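Local coordinates for protein glutathione-dependent peroxiredoxin (Sinorhizobium meliloti, PDB 3UMA) that probably reduces hydrogen peroxide and organic hydroperoxides to water and alcohols at the expense of glutathione, protecting the cell against oxidative stress, at residues D85-R90 with A179-L184. Numbering follows the deposited sequence.
Sequences DAILAR and AMLELL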
ATOM      1  N   ASP A  85       0.529  -9.736 -13.203  1.00 32.04           N
ATOM      2  CA  ASP A  85      -0.166 -10.879 -13.808  1.00 32.84           C
ATOM      3  C   ASP A  85       0.098 -12.174 -13.047  1.00 32.35           C
ATOM      4  O   ASP A  85      -0.839 -12.905 -12.719  1.00 32.98           O
ATOM      5  CB  ASP A  85       0.200 -11.010 -15.293  1.00 33.36           C
ATOM      6  CG  ASP A  85      -0.308  -9.831 -16.125  1.00 35.41           C
ATOM      7  OD1 ASP A  85      -1.346  -9.243 -15.752  1.00 36.72           O
ATOM      8  OD2 ASP A  85       0.331  -9.481 -17.150  1.00 38.77           O
ATOM      9  N   ALA A  86       1.362 -12.429 -12.721  1.00 31.88           N
ATOM     10  CA  ALA A  86       1.731 -13.610 -11.934  1.00 31.45           C
ATOM     11  C   ALA A  86       1.066 -13.611 -10.569  1.00 31.08           C
ATOM     12  O   ALA A  86       0.709 -14.668 -10.063  1.00 31.09           O
ATOM     13  CB  ALA A  86       3.249 -13.732 -11.784  1.00 31.17           C
ATOM     14  N   ILE A  87       0.904 -12.428  -9.975  1.00 30.75           N
ATOM     15  CA  ILE A  87       0.239 -12.317  -8.674  1.00 30.38           C
ATOM     16  C   ILE A  87      -1.258 -12.602  -8.803  1.00 30.56           C
ATOM     17  O   ILE A  87      -1.793 -13.416  -8.063  1.00 30.51           O
ATOM     18  CB  ILE A  87       0.503 -10.942  -7.967  1.00 30.43           C
ATOM     19  CG1 ILE A  87       1.949 -10.869  -7.439  1.00 30.77           C
ATOM     20  CG2 ILE A  87      -0.488 -10.718  -6.823  1.00 27.68           C
ATOM     21  CD1 ILE A  87       2.413  -9.444  -7.016  1.00 30.44           C
ATOM     22  N   LEU A  88      -1.920 -11.936  -9.743  1.00 31.21           N
ATOM     23  CA  LEU A  88      -3.350 -12.142  -9.972  1.00 32.58           C
ATOM     24  C   LEU A  88      -3.681 -13.600 -10.328  1.00 33.39           C
ATOM     25  O   LEU A  88      -4.754 -14.091  -9.969  1.00 33.95           O
ATOM     26  CB  LEU A  88      -3.893 -11.190 -11.049  1.00 32.21           C
ATOM     27  CG  LEU A  88      -3.798  -9.682 -10.747  1.00 32.41           C
ATOM     28  CD1 LEU A  88      -4.314  -8.856 -11.916  1.00 32.07           C
ATOM     29  CD2 LEU A  88      -4.524  -9.299  -9.450  1.00 31.66           C
ATOM     30  N   ALA A  89      -2.747 -14.287 -10.988  1.00 33.78           N
ATOM     31  CA  ALA A  89      -2.965 -15.679 -11.386  1.00 34.40           C
ATOM     32  C   ALA A  89      -2.820 -16.647 -10.224  1.00 34.65           C
ATOM     33  O   ALA A  89      -3.067 -17.842 -10.382  1.00 34.78           O
ATOM     34  CB  ALA A  89      -2.039 -16.076 -12.532  1.00 34.21           C
ATOM     35  N   ARG A  90      -2.437 -16.144  -9.055  1.00 34.65           N
ATOM     36  CA  ARG A  90      -2.345 -17.007  -7.884  1.00 34.87           C
ATOM     37  C   ARG A  90      -3.466 -16.799  -6.873  1.00 34.05           C
ATOM     38  O   ARG A  90      -3.260 -16.955  -5.671  1.00 34.42           O
ATOM     39  CB  ARG A  90      -0.969 -16.899  -7.223  1.00 35.76           C
ATOM     40  CG  ARG A  90       0.117 -17.719  -7.920  1.00 39.41           C
ATOM     41  CD  ARG A  90       1.266 -18.030  -6.961  1.00 44.65           C
ATOM     42  NE  ARG A  90       1.976 -19.266  -7.310  1.00 50.26           N
ATOM     43  CZ  ARG A  90       1.609 -20.492  -6.922  1.00 52.52           C
ATOM     44  NH1 ARG A  90       0.525 -20.669  -6.171  1.00 53.40           N
ATOM     45  NH2 ARG A  90       2.326 -21.550  -7.294  1.00 52.93           N
ATOM     46  N   ALA A 179       9.007 -11.411  -3.109  1.00 23.83           N
ATOM     47  CA  ALA A 179       8.703 -12.079  -1.833  1.00 25.07           C
ATOM     48  C   ALA A 179       7.210 -12.419  -1.643  1.00 26.40           C
ATOM     49  O   ALA A 179       6.860 -13.488  -1.111  1.00 26.13           O
ATOM     50  CB  ALA A 179       9.223 -11.262  -0.643  1.00 24.30           C
HETATM   51  N   MSE A 180       6.332 -11.521  -2.081  1.00 28.03           N
HETATM   52  CA  MSE A 180       4.893 -11.789  -2.001  1.00 29.81           C
HETATM   53  C   MSE A 180       4.522 -13.035  -2.821  1.00 30.71           C
HETATM   54  O   MSE A 180       3.824 -13.918  -2.313  1.00 30.73           O
HETATM   55  CB  MSE A 180       4.068 -10.569  -2.450  1.00 30.00           C
HETATM   56  CG  MSE A 180       2.546 -10.774  -2.381  1.00 31.55           C
HETATM   57 SE   MSE A 180       1.935 -11.281  -0.598  1.00 39.88          SE
HETATM   58  CE  MSE A 180       2.256  -9.605   0.385  1.00 34.72           C
ATOM     59  N   LEU A 181       4.981 -13.097  -4.071  1.00 31.73           N
ATOM     60  CA  LEU A 181       4.747 -14.269  -4.933  1.00 33.76           C
ATOM     61  C   LEU A 181       5.105 -15.602  -4.273  1.00 35.00           C
ATOM     62  O   LEU A 181       4.401 -16.590  -4.457  1.00 35.36           O
ATOM     63  CB  LEU A 181       5.504 -14.163  -6.258  1.00 33.29           C
ATOM     64  CG  LEU A 181       4.806 -13.546  -7.461  1.00 33.85           C
ATOM     65  CD1 LEU A 181       5.844 -13.297  -8.562  1.00 34.67           C
ATOM     66  CD2 LEU A 181       3.662 -14.432  -7.979  1.00 33.94           C
ATOM     67  N   GLU A 182       6.194 -15.616  -3.509  1.00 36.84           N
ATOM     68  CA  GLU A 182       6.596 -16.793  -2.735  1.00 38.54           C
ATOM     69  C   GLU A 182       5.611 -17.164  -1.633  1.00 39.07           C
ATOM     70  O   GLU A 182       5.573 -18.320  -1.196  1.00 39.87           O
ATOM     71  CB  GLU A 182       7.987 -16.599  -2.129  1.00 38.65           C
ATOM     72  CG  GLU A 182       9.131 -16.779  -3.122  1.00 40.73           C
ATOM     73  CD  GLU A 182      10.504 -16.784  -2.451  1.00 44.33           C
ATOM     74  OE1 GLU A 182      10.583 -16.603  -1.209  1.00 45.06           O
ATOM     75  OE2 GLU A 182      11.511 -16.972  -3.174  1.00 46.20           O
ATOM     76  N   LEU A 183       4.820 -16.195  -1.177  1.00 39.53           N
ATOM     77  CA  LEU A 183       3.873 -16.432  -0.089  1.00 39.77           C
ATOM     78  C   LEU A 183       2.552 -16.964  -0.589  1.00 40.22           C
ATOM     79  O   LEU A 183       1.806 -17.571   0.174  1.00 41.22           O
ATOM     80  CB  LEU A 183       3.617 -15.151   0.708  1.00 39.65           C
ATOM     81  CG  LEU A 183       4.761 -14.667   1.584  1.00 39.34           C
ATOM     82  CD1 LEU A 183       4.450 -13.280   2.126  1.00 37.07           C
ATOM     83  CD2 LEU A 183       5.018 -15.672   2.711  1.00 39.58           C
ATOM     84  N   LEU A 184       2.259 -16.718  -1.859  1.00 40.38           N
ATOM     85  CA  LEU A 184       0.985 -17.110  -2.453  1.00 40.75           C
ATOM     86  C   LEU A 184       1.021 -18.576  -2.877  1.00 41.43           C
ATOM     87  O   LEU A 184       0.406 -19.425  -2.230  1.00 42.62           O
ATOM     88  CB  LEU A 184       0.659 -16.226  -3.661  1.00 40.16           C
ATOM     89  CG  LEU A 184       0.646 -14.703  -3.485  1.00 39.07           C
ATOM     90  CD1 LEU A 184       0.337 -14.019  -4.799  1.00 37.66           C
ATOM     91  CD2 LEU A 184      -0.339 -14.262  -2.416  1.00 39.34           C
TER
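Leu-181 reaches from helix 177-183 to helix 84-88 and lays its branched end between Ala-86 and Ile-87. Its CD2 does most of the touching: it sits 3.6 Å from the backbone O of Ala-86 and also packs against that residue's CB. Its CG meets CG1 of Ile-87 at 3.9 Å. An alanine in place of Leu-181 would lack this fork, which would probably open a gap beside Ala-86 and leave CG1 of Ile-87 without its neighbour from the other helix.

Ile-87 divides its two branches between two leucines. With CG1 set anti to the carbonyl carbon (chi1 -73°), that arm goes to Leu-181, and CG2, anti to the backbone N, is left to meet CD1 of Leu-184 at 4.0 Å. The same CD1 lies 3.9 Å from the backbone O of Ile-87, an oxygen that also accepts the N-H of Arg-90 where the helix runs out.

Arg-90 can be followed outward. Its CB lies about 4.0 Å from both CB and CD1 of Leu-184; further along the extended chain, CD closes to 3.8 Å on that CB. Beyond it the guanidinium, turned obliquely, brings NH1 near the backbone C of Leu-184, the last residue of the chain. The aliphatic part of the arginine thus covers the last leucine on the exposed side of the contact, whereas Ile-87 is buried, touching Tyr-80 of helix 70-82 and Val-92.

The ends of two short helices therefore meet, mainly through apolar side chains and the aliphatic part of Arg-90, away from the predicted peroxidatic cysteine. The contact joins the C-terminal helix to the short helix that follows helix 70-82 and precedes strand 94-99, within the thioredoxin-like alpha/beta fold of the Prx5 peroxiredoxins.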